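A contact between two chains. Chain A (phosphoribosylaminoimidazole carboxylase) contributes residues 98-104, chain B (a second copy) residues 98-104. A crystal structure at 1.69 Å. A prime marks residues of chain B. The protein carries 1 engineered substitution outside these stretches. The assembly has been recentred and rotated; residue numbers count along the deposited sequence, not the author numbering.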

# COMPACT_ATOMS: atom_id res chain seq x y z
N ASP A 98 7.73 -0.86 -8.07
CA ASP A 98 8.24 -0.83 -9.44
C ASP A 98 7.45 -1.76 -10.36
O ASP A 98 7.43 -1.57 -11.56
N ILE A 99 6.81 -2.79 -9.80
CA ILE A 99 6.10 -3.73 -10.61
C ILE A 99 5.01 -3.04 -11.42
O ILE A 99 4.74 -3.46 -12.53
N TYR A 100 4.41 -1.97 -10.91
CA TYR A 100 3.33 -1.35 -11.68
C TYR A 100 3.78 -0.74 -12.99
O TYR A 100 2.99 -0.66 -13.93
N SER A 101 5.05 -0.32 -13.11
CA SER A 101 5.54 0.22 -14.37
C SER A 101 5.61 -0.85 -15.45
O SER A 101 5.54 -0.53 -16.66
N SER A 102 5.70 -2.13 -15.06
CA SER A 102 5.64 -3.20 -16.04
C SER A 102 4.23 -3.65 -16.33
O SER A 102 3.97 -4.10 -17.44
N LEU A 103 3.34 -3.50 -15.36
CA LEU A 103 1.94 -3.95 -15.50
C LEU A 103 1.09 -3.02 -16.39
O LEU A 103 0.29 -3.47 -17.21
N ARG A 104 1.26 -1.72 -16.19
CA ARG A 104 0.28 -0.74 -16.64
C ARG A 104 0.61 -0.24 -18.04
O ARG A 104 1.04 0.87 -18.25
N ASP B 98 -5.80 -7.77 -5.63
CA ASP B 98 -6.03 -9.06 -6.26
C ASP B 98 -4.96 -9.37 -7.31
O ASP B 98 -4.73 -10.52 -7.64
N ILE B 99 -4.32 -8.34 -7.87
CA ILE B 99 -3.35 -8.56 -8.90
C ILE B 99 -2.21 -9.44 -8.40
O ILE B 99 -1.68 -10.22 -9.18
N TYR B 100 -1.86 -9.38 -7.13
CA TYR B 100 -0.74 -10.21 -6.68
C TYR B 100 -1.00 -11.70 -6.76
O TYR B 100 -0.05 -12.47 -6.93
N SER B 101 -2.26 -12.14 -6.69
CA SER B 101 -2.55 -13.57 -6.83
C SER B 101 -2.27 -14.07 -8.24
O SER B 101 -2.00 -15.27 -8.44
N SER B 102 -2.27 -13.17 -9.23
CA SER B 102 -1.89 -13.56 -10.58
C SER B 102 -0.41 -13.45 -10.82
O SER B 102 0.12 -14.20 -11.62
N LEU B 103 0.25 -12.54 -10.11
CA LEU B 103 1.69 -12.28 -10.29
C LEU B 103 2.58 -13.38 -9.66
O LEU B 103 3.58 -13.82 -10.24
N ARG B 104 2.21 -13.79 -8.46
CA ARG B 104 3.13 -14.51 -7.58
C ARG B 104 3.02 -16.01 -7.77
O ARG B 104 2.51 -16.74 -6.95

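Two copies of one short helix, which ends at Leu103, meet across an exact two-fold axis. Their axes approach to 13.1 Å and cross at 83°, so the gap is filled by side chains. Three residues from each copy fill it: Ile99, Tyr100 and Leu103. All are buried in the assembly. Ile99 and Leu103 lie one helical turn apart, which puts them on the same face. Both direct CA-to-CB toward the partner stretch.

Ile99 is t at chi1 (-166°) and p at chi2 (60°). In this conformation its CG1 sits 4.1 Å from Leu103′ CD1. The symmetry repeats the contact, with Leu103 CD1 4.1 Å from Ile99′ CG1. Leu103 is m, t, with chi1 at -85° and chi2 at 167°. This places CD1 between the helices, where Leu103 CD1 and Leu103′ CD1 come within 4.4 Å of each other. These contacts are apolar.

Tyr100 starts differently. Its CA-to-CB bond points sideways to the partner. With chi1 m (-66°) and chi2 at -79°, the long ring still carries its hydroxyl to the other copy. Tyr100 OH and Tyr100′ OH are 2.7 Å apart and form a weak hydrogen bond. Either hydroxyl could be the donor. The rings also approach, with Tyr100 CZ 4.3 Å from Tyr100′ CZ. Ile99 CG2 borders this pair, 4.5 Å from Tyr100′ OH.

The remaining side chains stay out of the contact. Ser101 is p at chi1 (68°), which lets its OG donate a hydrogen bond to Asp98 O at 2.8 Å, back along its own chain. Ser102 is m at chi1, and its OG is hydrogen-bonded elsewhere in the structure. Arg104, m at chi1 through chi3, follows the helix and is the first residue to leave helical phi/psi.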

# COMPACT_ATOMS: atom_id res chain seq x y z
CB ASP A 98 9.70 -1.23 -9.46
CG ASP A 98 10.65 -0.16 -8.91
OD1 ASP A 98 10.37 1.06 -9.04
OD2 ASP A 98 11.70 -0.55 -8.32
CB ILE A 99 5.50 -4.90 -9.77
CG1 ILE A 99 5.06 -6.06 -10.68
CG2 ILE A 99 4.38 -4.41 -8.87
CD1 ILE A 99 6.17 -6.68 -11.52
CB TYR A 100 2.62 -0.30 -10.84
CG TYR A 100 1.91 -0.94 -9.68
CD1 TYR A 100 0.69 -1.57 -9.89
CD2 TYR A 100 2.49 -1.02 -8.44
CE1 TYR A 100 0.05 -2.21 -8.85
CE2 TYR A 100 1.86 -1.67 -7.41
CZ TYR A 100 0.63 -2.27 -7.64
OH TYR A 100 0.01 -2.90 -6.59
CB SER A 101 6.93 0.87 -14.19
OG SER A 101 7.91 -0.12 -13.90
CB SER A 102 6.44 -4.42 -15.59
OG SER A 102 7.83 -4.13 -15.53
CB LEU A 103 1.29 -4.02 -14.12
CG LEU A 103 1.45 -5.28 -13.26
CD1 LEU A 103 0.98 -4.96 -11.85
CD2 LEU A 103 0.63 -6.39 -13.86
CB ARG A 104 0.21 0.40 -15.62
CG ARG A 104 -0.46 -0.05 -14.36
CD ARG A 104 -1.96 0.04 -14.49
NE ARG A 104 -2.40 1.43 -14.42
CZ ARG A 104 -3.55 1.89 -14.87
NH1 ARG A 104 -4.42 1.06 -15.45
NH2 ARG A 104 -3.85 3.16 -14.74
CB ASP B 98 -7.40 -9.08 -6.93
CG ASP B 98 -8.56 -9.19 -5.93
OD1 ASP B 98 -8.42 -9.81 -4.84
OD2 ASP B 98 -9.65 -8.62 -6.24
CB ILE B 99 -2.79 -7.22 -9.47
CG1 ILE B 99 -2.04 -7.47 -10.80
CG2 ILE B 99 -1.94 -6.49 -8.45
CD1 ILE B 99 -2.87 -8.08 -11.91
CB TYR B 100 -0.35 -9.83 -5.25
CG TYR B 100 0.19 -8.43 -5.21
CD1 TYR B 100 1.50 -8.18 -5.61
CD2 TYR B 100 -0.61 -7.37 -4.88
CE1 TYR B 100 1.99 -6.90 -5.62
CE2 TYR B 100 -0.12 -6.09 -4.91
CZ TYR B 100 1.19 -5.88 -5.29
OH TYR B 100 1.66 -4.58 -5.29
CB SER B 101 -4.02 -13.87 -6.45
OG SER B 101 -4.91 -13.30 -7.41
CB SER B 102 -2.61 -12.72 -11.63
OG SER B 102 -4.01 -12.98 -11.63
CB LEU B 103 2.06 -10.95 -9.65
CG LEU B 103 1.89 -9.65 -10.45
CD1 LEU B 103 2.02 -8.48 -9.49
CD2 LEU B 103 2.95 -9.59 -11.52
CB ARG B 104 2.85 -14.09 -6.12
CG ARG B 104 3.31 -12.69 -5.87
CD ARG B 104 4.79 -12.66 -5.55
NE ARG B 104 5.02 -13.15 -4.20
CZ ARG B 104 6.17 -13.61 -3.74
NH1 ARG B 104 7.24 -13.66 -4.55
NH2 ARG B 104 6.27 -14.02 -2.50